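Local atomic coordinates of G protein alpha subunit (Entamoeba histolytica, PDB entry 4FID), a protein that binds GDP as the alpha subunit of a heterotrimeric G protein and probably relays transmembrane signals through GTP binding and hydrolysis. Residues 66-71 and 98-103. Residues are numbered along the deposited sequence; the frame is centred on the assembly and turned at random.
Sequences PMKYQP and WADEGI
Asp-100 reaches from the break between helices 90-99 and 101-108 to the loop 66-71, where its carboxylate receives two successive backbone amides. Its CG stands anti to the backbone N (chi1 179°), and its hydrogen bonds are shared out, OD1 taking the loop amides and OD2 the cap. Lys-68 N meets Asp-100 OD1 on the syn side, near the carboxylate plane, at 3.0 Å, while Tyr-69 N comes to Asp-100 OD1 from above that plane at 3.1 Å. The Tyr-69 bond is the straighter, 161° at the hydrogen against 137° for Lys-68. Gly-102 N reaches Asp-100 OD2 at 3.2 Å, well out of the plane and from the face opposite to Tyr-69 N. Three N-H groups thus grip a buried carboxylate and would be expected to stabilise its negative charge.

The side chain of Met-67, a selenomethionine, crosses that of Asp-100 at about a right angle, Met-67 CG 3.3 Å from Asp-100 OD2. Met-67 CG also lies 4.1 Å from Ile-103 CG1, an apolar contact that continues onto helix 42-62, where Met-67 meets Ile-57 and Ser-60 and Ile-103 meets Leu-56. Gly-102 CA lies 3.4 Å from Pro-66 O in a CA-H...O contact. The end of the Tyr-69 side chain leads away, and the side chain touches Asp-93, Ala-96 and Leu-97. Lys-68 NZ hangs 4.4 Å from Glu-101 OE2, too far for a salt bridge.

Asp-100 is a helix N-cap whose carboxylate also binds the loop 66-71, tying the 42-62 to 90-99 connection to the start of helix 101-108 within the all-helical domain of this G-alpha subunit, away from the nucleotide site.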
loop_
_atom_site.group_PDB
_atom_site.type_symbol
_atom_site.label_atom_id
_atom_site.label_comp_id
_atom_site.label_asym_id
_atom_site.label_seq_id
_atom_site.Cartn_x
_atom_site.Cartn_y
_atom_site.Cartn_z
ATOM N N PRO A 66 -18.837 16.889 -18.092
ATOM C CA PRO A 66 -18.329 17.114 -19.443
ATOM C C PRO A 66 -16.878 17.624 -19.503
ATOM O O PRO A 66 -16.388 18.326 -18.605
ATOM C CB PRO A 66 -19.313 18.143 -20.012
ATOM C CG PRO A 66 -20.568 17.852 -19.305
ATOM C CD PRO A 66 -20.141 17.534 -17.889
HETATM N N MSE A 67 -16.208 17.247 -20.588
HETATM C CA MSE A 67 -14.835 17.628 -20.849
HETATM C C MSE A 67 -14.756 18.792 -21.827
HETATM O O MSE A 67 -15.505 18.849 -22.802
HETATM C CB MSE A 67 -14.107 16.450 -21.477
HETATM C CG MSE A 67 -13.321 15.581 -20.517
HETATM SE SE MSE A 67 -12.473 14.139 -21.532
HETATM C CE MSE A 67 -13.722 12.752 -21.050
ATOM N N LYS A 68 -13.838 19.718 -21.564
ATOM C CA LYS A 68 -13.506 20.745 -22.536
ATOM C C LYS A 68 -12.534 20.149 -23.541
ATOM O O LYS A 68 -12.756 20.214 -24.750
ATOM C CB LYS A 68 -12.864 21.957 -21.857
ATOM C CG LYS A 68 -13.817 23.106 -21.589
ATOM C CD LYS A 68 -13.203 24.110 -20.617
ATOM C CE LYS A 68 -11.901 24.707 -21.155
ATOM N NZ LYS A 68 -11.051 25.294 -20.067
ATOM N N TYR A 69 -11.463 19.554 -23.029
ATOM C CA TYR A 69 -10.383 19.068 -23.879
ATOM C C TYR A 69 -10.751 17.797 -24.624
ATOM O O TYR A 69 -11.494 16.960 -24.114
ATOM C CB TYR A 69 -9.136 18.823 -23.047
ATOM C CG TYR A 69 -7.969 18.360 -23.860
ATOM C CD1 TYR A 69 -7.244 19.257 -24.641
ATOM C CD2 TYR A 69 -7.580 17.027 -23.850
ATOM C CE1 TYR A 69 -6.164 18.835 -25.400
ATOM C CE2 TYR A 69 -6.500 16.596 -24.603
ATOM C CZ TYR A 69 -5.797 17.507 -25.375
ATOM O OH TYR A 69 -4.732 17.077 -26.125
ATOM N N GLN A 70 -10.215 17.651 -25.830
ATOM C CA GLN A 70 -10.445 16.455 -26.629
ATOM C C GLN A 70 -9.119 15.869 -27.116
ATOM O O GLN A 70 -8.430 16.482 -27.925
ATOM C CB GLN A 70 -11.351 16.778 -27.815
ATOM C CG GLN A 70 -11.356 15.711 -28.901
ATOM C CD GLN A 70 -12.329 16.021 -30.034
ATOM O OE1 GLN A 70 -13.093 16.993 -29.973
ATOM N NE2 GLN A 70 -12.306 15.188 -31.073
ATOM N N PRO A 71 -8.763 14.674 -26.615
ATOM C CA PRO A 71 -7.507 13.974 -26.914
ATOM C C PRO A 71 -7.282 13.791 -28.408
ATOM O O PRO A 71 -8.193 13.416 -29.130
ATOM C CB PRO A 71 -7.698 12.601 -26.259
ATOM C CG PRO A 71 -8.734 12.807 -25.223
ATOM C CD PRO A 71 -9.635 13.887 -25.728
ATOM N N TRP A 98 -5.412 16.173 -17.482
ATOM C CA TRP A 98 -5.318 16.248 -16.026
ATOM C C TRP A 98 -5.682 17.651 -15.526
ATOM O O TRP A 98 -6.085 17.824 -14.386
ATOM C CB TRP A 98 -3.917 15.828 -15.579
ATOM C CG TRP A 98 -3.661 15.824 -14.102
ATOM C CD1 TRP A 98 -2.636 16.450 -13.448
ATOM C CD2 TRP A 98 -4.419 15.147 -13.097
ATOM N NE1 TRP A 98 -2.717 16.219 -12.096
ATOM C CE2 TRP A 98 -3.804 15.415 -11.854
ATOM C CE3 TRP A 98 -5.551 14.332 -13.123
ATOM C CZ2 TRP A 98 -4.288 14.895 -10.653
ATOM C CZ3 TRP A 98 -6.032 13.827 -11.925
ATOM C CH2 TRP A 98 -5.403 14.112 -10.712
ATOM N N ALA A 99 -5.552 18.646 -16.393
ATOM C CA ALA A 99 -5.915 20.023 -16.033
ATOM C C ALA A 99 -7.351 20.391 -16.438
ATOM O O ALA A 99 -7.850 21.459 -16.102
ATOM C CB ALA A 99 -4.926 21.002 -16.628
ATOM N N ASP A 100 -8.020 19.486 -17.136
ATOM C CA ASP A 100 -9.371 19.733 -17.599
ATOM C C ASP A 100 -10.369 19.658 -16.445
ATOM O O ASP A 100 -10.279 18.781 -15.597
ATOM C CB ASP A 100 -9.725 18.723 -18.689
ATOM C CG ASP A 100 -11.124 18.903 -19.206
ATOM O OD1 ASP A 100 -11.338 19.888 -19.962
ATOM O OD2 ASP A 100 -11.997 18.066 -18.855
ATOM N N GLU A 101 -11.324 20.579 -16.425
ATOM C CA GLU A 101 -12.291 20.682 -15.335
ATOM C C GLU A 101 -13.073 19.397 -15.082
ATOM O O GLU A 101 -13.287 19.015 -13.941
ATOM C CB GLU A 101 -13.250 21.837 -15.610
ATOM C CG GLU A 101 -12.540 23.086 -16.132
ATOM C CD GLU A 101 -13.435 24.328 -16.168
ATOM O OE1 GLU A 101 -14.682 24.193 -16.296
ATOM O OE2 GLU A 101 -12.873 25.445 -16.073
ATOM N N GLY A 102 -13.478 18.717 -16.148
ATOM C CA GLY A 102 -14.335 17.546 -16.018
ATOM C C GLY A 102 -13.618 16.331 -15.462
ATOM O O GLY A 102 -14.199 15.530 -14.723
ATOM N N ILE A 103 -12.351 16.193 -15.843
ATOM C CA ILE A 103 -11.500 15.125 -15.366
ATOM C C ILE A 103 -11.205 15.333 -13.870
ATOM O O ILE A 103 -11.296 14.407 -13.048
ATOM C CB ILE A 103 -10.210 15.079 -16.203
ATOM C CG1 ILE A 103 -10.533 14.596 -17.608
ATOM C CG2 ILE A 103 -9.182 14.118 -15.604
ATOM C CD1 ILE A 103 -10.913 13.098 -17.664
#